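Local structure of ATP synthase subunit s, mitochondrial (Bos taurus, 3E4G) at residues D67-C72 and R91-H96; M119-C124 and L144-L149. The protein regulates the mitochondrial ATP synthase, being needed for its proton conduction and supporting ATP synthesis by blocking a proton leak through an alternative exit pathway. The protein carries 1 engineered substitution. All coordinates share one frame; numbering follows the deposited sequence.

Contact 1 (D67-C72 and R91-H96). With MG (magnesium ion), chain B.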
loop_
_atom_site.group_PDB
_atom_site.type_symbol
_atom_site.label_atom_id
_atom_site.label_comp_id
_atom_site.label_asym_id
_atom_site.label_seq_id
_atom_site.Cartn_x
_atom_site.Cartn_y
_atom_site.Cartn_z
ATOM N N ASP A 67 4.373 2.638 5.283
ATOM C CA ASP A 67 5.480 3.237 4.557
ATOM C C ASP A 67 6.357 2.100 4.067
ATOM O O ASP A 67 7.127 1.524 4.865
ATOM C CB ASP A 67 6.276 4.213 5.433
ATOM C CG ASP A 67 7.427 4.825 4.726
ATOM O OD1 ASP A 67 7.730 4.418 3.577
ATOM O OD2 ASP A 67 8.010 5.767 5.344
ATOM N N ALA A 68 6.164 1.697 2.819
ATOM C CA ALA A 68 6.925 0.612 2.202
ATOM C C ALA A 68 7.979 1.235 1.328
ATOM O O ALA A 68 7.703 1.610 0.172
ATOM C CB ALA A 68 5.974 -0.297 1.411
ATOM N N THR A 69 9.182 1.389 1.879
ATOM C CA THR A 69 10.333 1.932 1.146
ATOM C C THR A 69 11.363 0.843 1.034
ATOM O O THR A 69 11.728 0.217 2.025
ATOM C CB THR A 69 10.882 3.187 1.885
ATOM O OG1 THR A 69 9.858 4.208 1.859
ATOM C CG2 THR A 69 12.134 3.742 1.181
ATOM N N ASP A 70 11.871 0.619 -0.187
ATOM C CA ASP A 70 12.892 -0.418 -0.393
ATOM C C ASP A 70 12.361 -1.747 0.151
ATOM O O ASP A 70 13.035 -2.475 0.870
ATOM C CB ASP A 70 14.221 -0.028 0.242
ATOM C CG ASP A 70 14.951 1.030 -0.563
ATOM O OD1 ASP A 70 15.146 0.755 -1.772
ATOM O OD2 ASP A 70 15.402 2.039 -0.028
ATOM N N SER A 71 11.139 -2.101 -0.255
ATOM C CA SER A 71 10.402 -3.256 0.247
ATOM C C SER A 71 10.198 -4.268 -0.875
ATOM O O SER A 71 10.088 -3.900 -2.056
ATOM C CB SER A 71 9.073 -2.776 0.788
ATOM O OG SER A 71 8.191 -3.822 1.136
ATOM N N CYS A 72 10.048 -5.539 -0.495
ATOM C CA CYS A 72 9.784 -6.629 -1.481
ATOM C C CYS A 72 8.350 -7.001 -1.577
ATOM O O CYS A 72 8.037 -8.058 -2.183
ATOM C CB CYS A 72 10.690 -7.870 -1.149
ATOM S SG CYS A 72 10.245 -8.684 0.389
ATOM N N ARG A 91 2.385 4.821 1.523
ATOM C CA ARG A 91 3.522 5.271 0.716
ATOM C C ARG A 91 4.216 4.016 0.178
ATOM O O ARG A 91 4.551 3.107 0.957
ATOM C CB ARG A 91 4.485 6.090 1.579
ATOM C CG ARG A 91 5.633 6.613 0.851
ATOM C CD ARG A 91 6.313 7.643 1.828
ATOM N NE ARG A 91 7.257 8.397 1.150
ATOM C CZ ARG A 91 8.590 7.952 1.167
ATOM N NH1 ARG A 91 8.870 6.855 1.814
ATOM N NH2 ARG A 91 9.521 8.721 0.662
ATOM N N LEU A 92 4.415 4.005 -1.118
ATOM C CA LEU A 92 5.163 2.939 -1.841
ATOM C C LEU A 92 6.356 3.672 -2.489
ATOM O O LEU A 92 6.138 4.501 -3.394
ATOM C CB LEU A 92 4.280 2.286 -2.921
ATOM C CG LEU A 92 2.974 1.702 -2.418
ATOM C CD1 LEU A 92 2.116 1.188 -3.583
ATOM C CD2 LEU A 92 3.151 0.657 -1.344
ATOM N N CYS A 93 7.556 3.403 -2.028
ATOM C CA CYS A 93 8.750 4.114 -2.501
ATOM C C CYS A 93 9.831 3.091 -2.765
ATOM O O CYS A 93 10.195 2.310 -1.882
ATOM C CB CYS A 93 9.188 5.132 -1.421
ATOM S SG CYS A 93 10.681 6.022 -1.844
ATOM N N LYS A 94 10.361 3.081 -3.995
ATOM C CA LYS A 94 11.459 2.153 -4.330
ATOM C C LYS A 94 11.013 0.716 -3.977
ATOM O O LYS A 94 11.745 -0.085 -3.392
ATOM C CB LYS A 94 12.754 2.525 -3.602
ATOM C CG LYS A 94 13.313 3.842 -4.059
ATOM C CD LYS A 94 14.608 4.302 -3.320
ATOM C CE LYS A 94 14.333 4.820 -1.944
ATOM N NZ LYS A 94 15.527 5.652 -1.403
ATOM N N CYS A 95 9.763 0.401 -4.395
ATOM C CA CYS A 95 9.203 -0.971 -4.297
ATOM C C CYS A 95 9.355 -1.565 -5.680
ATOM O O CYS A 95 8.532 -1.369 -6.575
ATOM C CB CYS A 95 7.779 -0.985 -3.819
ATOM S SG CYS A 95 7.579 -0.463 -2.112
ATOM N N HIS A 96 10.486 -2.241 -5.914
ATOM C CA HIS A 96 10.871 -2.633 -7.275
ATOM C C HIS A 96 10.021 -3.723 -7.849
ATOM O O HIS A 96 10.056 -3.936 -9.075
ATOM C CB HIS A 96 12.344 -2.898 -7.315
ATOM C CG HIS A 96 13.180 -1.691 -6.890
ATOM N ND1 HIS A 96 13.016 -0.435 -7.402
ATOM C CD2 HIS A 96 14.072 -1.591 -5.876
ATOM C CE1 HIS A 96 13.853 0.377 -6.777
ATOM N NE2 HIS A 96 14.526 -0.307 -5.867
HETATM MG MG MG B . 11.999 -0.165 4.297
HETATM O O HOH W 1 16.437 1.174 -4.125
HETATM O O HOH W 2 14.643 -1.828 -2.795
HETATM O O HOH W 3 17.294 3.642 -0.928
HETATM O O HOH W 4 13.908 -1.571 3.454
HETATM O O HOH W 5 12.219 -3.093 -3.708
HETATM O O HOH W 6 13.349 1.783 4.405
HETATM O O HOH W 7 12.644 -0.857 6.512
#
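Three backbone hydrogen bonds join D67-C72 to R91-H96: A68 N donates to R91 O, C93 N to A68 O (2.8 Å, N-H...O angle 169°), and D70 N to C93 O, nearly along the C=O axis. The strands run parallel, 4° apart. On the face carrying D67, T69, R91 and C93, D67 OD1 is gripped twice. T69 OG1 gives its proton to the syn lone pair of D67 OD1 at 2.7 Å, and R91 NH1 reaches the same oxygen at 3.2 Å in a salt bridge. OD1 lies in the guanidinium plane, but NH1 stands above the carboxylate plane, the two planes being 84° apart. R91 gets there with CG anti to its backbone N and the chain extended to NE, which lays C93 CB against one guanidinium face. Both strands fall largely within LRR 2, the second running into LRR 3 at C93; parallel pairing of this kind builds the concave sheet of a leucine-rich repeat domain. T69 O, directed away from 91-96, binds the magnesium ion at 2.3 Å; three waters and G35 O are its further ligands, one water also donating to D70 O. Beyond the strands D70 and K94 both have positive phi and psi, and their side chains run alongside each other. D70 OD2 and K94 NZ are a long pair at 3.9 Å, bridged by a water that donates to OD2 and accepts from NZ. A second water donates to D70 OD1 and is hydrogen-bonded to H96 NE2 in the plane of the imidazole. H96 N donates to a third water, which also lies near S71 O and K94 O, while S71 OG is hydrogen-bonded to C34 O.

Contact 2 (M119-C124 and L144-L149)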
loop_
_atom_site.group_PDB
_atom_site.type_symbol
_atom_site.label_atom_id
_atom_site.label_comp_id
_atom_site.label_asym_id
_atom_site.label_seq_id
_atom_site.Cartn_x
_atom_site.Cartn_y
_atom_site.Cartn_z
ATOM N N MET A 119 -2.135 8.790 -0.641
ATOM C CA MET A 119 -1.193 7.795 -1.175
ATOM C C MET A 119 -0.070 8.485 -1.892
ATOM O O MET A 119 -0.220 9.560 -2.466
ATOM C CB MET A 119 -1.943 6.827 -2.088
ATOM C CG MET A 119 -1.175 5.679 -2.511
ATOM S SD MET A 119 -2.281 4.454 -3.273
ATOM C CE MET A 119 -1.092 3.144 -3.402
ATOM N N GLU A 120 1.070 7.812 -1.823
ATOM C CA GLU A 120 2.319 8.335 -2.414
ATOM C C GLU A 120 2.976 7.145 -3.152
ATOM O O GLU A 120 3.106 6.075 -2.540
ATOM C CB GLU A 120 3.259 8.831 -1.337
ATOM C CG GLU A 120 2.591 9.922 -0.425
ATOM C CD GLU A 120 3.563 10.296 0.653
ATOM O OE1 GLU A 120 3.852 9.511 1.555
ATOM O OE2 GLU A 120 4.236 11.355 0.513
ATOM N N ILE A 121 3.362 7.366 -4.388
ATOM C CA ILE A 121 4.022 6.307 -5.198
ATOM C C ILE A 121 5.234 6.949 -5.830
ATOM O O ILE A 121 5.091 7.878 -6.648
ATOM C CB ILE A 121 3.056 5.713 -6.244
ATOM C CG1 ILE A 121 1.761 5.228 -5.593
ATOM C CG2 ILE A 121 3.767 4.549 -6.957
ATOM C CD1 ILE A 121 0.715 4.772 -6.598
ATOM N N ILE A 122 6.402 6.478 -5.428
ATOM C CA ILE A 122 7.685 7.163 -5.723
ATOM C C ILE A 122 8.661 6.114 -6.194
ATOM O O ILE A 122 8.956 5.150 -5.481
ATOM C CB ILE A 122 8.231 7.837 -4.447
ATOM C CG1 ILE A 122 7.192 8.834 -3.862
ATOM C CG2 ILE A 122 9.569 8.542 -4.780
ATOM C CD1 ILE A 122 7.373 9.092 -2.418
ATOM N N SER A 123 9.254 6.333 -7.379
ATOM C CA SER A 123 10.393 5.481 -7.803
ATOM C C SER A 123 10.036 4.001 -7.774
ATOM O O SER A 123 10.834 3.161 -7.365
ATOM C CB SER A 123 11.630 5.773 -6.966
ATOM O OG SER A 123 12.038 7.134 -7.059
ATOM N N CYS A 124 8.832 3.673 -8.253
ATOM C CA CYS A 124 8.404 2.265 -8.471
ATOM C C CYS A 124 8.377 2.084 -9.966
ATOM O O CYS A 124 7.410 2.489 -10.644
ATOM C CB CYS A 124 7.050 2.016 -7.828
ATOM S SG CYS A 124 7.074 2.151 -6.026
ATOM N N LEU A 144 -2.583 12.710 -3.422
ATOM C CA LEU A 144 -1.891 11.675 -4.234
ATOM C C LEU A 144 -0.620 12.333 -4.731
ATOM O O LEU A 144 -0.690 13.326 -5.464
ATOM C CB LEU A 144 -2.752 11.200 -5.414
ATOM C CG LEU A 144 -2.134 10.129 -6.305
ATOM C CD1 LEU A 144 -1.773 8.888 -5.550
ATOM C CD2 LEU A 144 -3.092 9.780 -7.476
ATOM N N PHE A 145 0.495 11.742 -4.386
ATOM C CA PHE A 145 1.824 12.230 -4.787
ATOM C C PHE A 145 2.466 11.131 -5.636
ATOM O O PHE A 145 2.633 9.995 -5.164
ATOM C CB PHE A 145 2.668 12.495 -3.540
ATOM C CG PHE A 145 4.107 12.834 -3.767
ATOM C CD1 PHE A 145 4.511 13.614 -4.833
ATOM C CD2 PHE A 145 5.063 12.323 -2.909
ATOM C CE1 PHE A 145 5.891 13.923 -4.975
ATOM C CE2 PHE A 145 6.417 12.624 -3.046
ATOM C CZ PHE A 145 6.800 13.428 -4.101
ATOM N N LEU A 146 2.819 11.490 -6.862
ATOM C CA LEU A 146 3.479 10.570 -7.827
ATOM C C LEU A 146 4.835 11.157 -8.180
ATOM O O LEU A 146 4.889 12.331 -8.581
ATOM C CB LEU A 146 2.634 10.434 -9.095
ATOM C CG LEU A 146 1.187 10.006 -8.857
ATOM C CD1 LEU A 146 0.430 9.868 -10.218
ATOM C CD2 LEU A 146 1.100 8.712 -8.080
ATOM N N SER A 147 5.886 10.368 -8.106
ATOM C CA SER A 147 7.214 10.882 -8.352
ATOM C C SER A 147 8.092 9.811 -9.007
ATOM O O SER A 147 8.106 8.653 -8.552
ATOM C CB SER A 147 7.862 11.249 -7.042
ATOM O OG SER A 147 9.226 11.600 -7.246
ATOM N N ASP A 148 8.848 10.192 -10.042
ATOM C CA ASP A 148 9.886 9.305 -10.612
ATOM C C ASP A 148 9.236 7.951 -10.986
ATOM O O ASP A 148 9.689 6.887 -10.578
ATOM C CB ASP A 148 11.048 9.123 -9.676
ATOM C CG ASP A 148 12.187 8.279 -10.285
ATOM O OD1 ASP A 148 12.369 8.388 -11.531
ATOM O OD2 ASP A 148 12.860 7.596 -9.545
ATOM N N LEU A 149 8.208 8.022 -11.825
ATOM C CA LEU A 149 7.489 6.835 -12.366
ATOM C C LEU A 149 7.690 6.890 -13.839
ATOM O O LEU A 149 6.841 7.393 -14.575
ATOM C CB LEU A 149 5.999 6.838 -11.999
ATOM C CG LEU A 149 5.718 6.938 -10.490
ATOM C CD1 LEU A 149 4.208 6.898 -10.244
ATOM C CD2 LEU A 149 6.457 5.872 -9.689
HETATM O O HOH W 8 11.746 10.233 -6.571
#
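F145 offers the CD2/CE2 side of its ring to E120 and I122, on the face it shares with them and S147. Its chi1 of 173° sets CG anti to the backbone N, which carries the ring forward over its own strand. CE2 meets I122 CD1 obliquely at 3.7 Å, while E120 OE2 comes to the ring edge near CD2. I122 reaches the ring through CG1, which is anti to the carbonyl carbon; CG2, anti to the backbone N, instead rests 3.9 Å from S147 CB. An alanine in place of I122 would lose CG1, CG2 and CD1 and would probably leave that side of the F145 ring and S147 CB less well packed. On the reverse face, I121 and L146 hold similar chi1 values (-54° and -55°), and I121 CB lies 4.0 Å from L146 CD2. L149 crosses I121 at about a right angle, bringing CD1 and CD2 to I121 CG2, and CD2 lies 3.5 Å from C124 N. L144 has CG anti to its backbone N, so that CD1 packs on M119 CB. I132 of helix 129-134 covers I121, L146 and L149. Past the strands, S123 keeps OG beside its backbone N and D148 sets CG anti to its own; S123 OG donates to the anti lone pair of D148 OD2 at 2.7 Å. A water donates to S123 OG and is hydrogen-bonded to S147 OG. Four backbone bonds fix the parallel register, F145 N to M119 O, I121 N to F145 O, S147 N to I121 O and S123 N to S147 O. Strand, helix and strand form a right-handed beta-alpha-beta crossover within LRR 4, with aliphatic side chains turned to the helix, as in leucine-rich repeat proteins.

The two contacts follow each other along the chain, 67-72/91-96 closing before 119-124/144-149 opens, and their centres lie 10 Å apart in one mixed sheet. Strands 89-93 and 118-122 are neighbours there, so the four strands 63-69, 89-93, 118-122 and 143-147 run parallel without interruption. Probable hydrogen bonds make the seam, L92 N with E120 O and L92 O with I122 N, both 2.8 Å. Packing of R91 CD on E120 OE1 and of C95 N on C124 SG extends it. Contact 1 lies beside the magnesium ion and the N-terminal domain, contact 2 toward the C-terminal strand 170-174, so together they take in the four central strands, with 37-40 and 170-174 outermost.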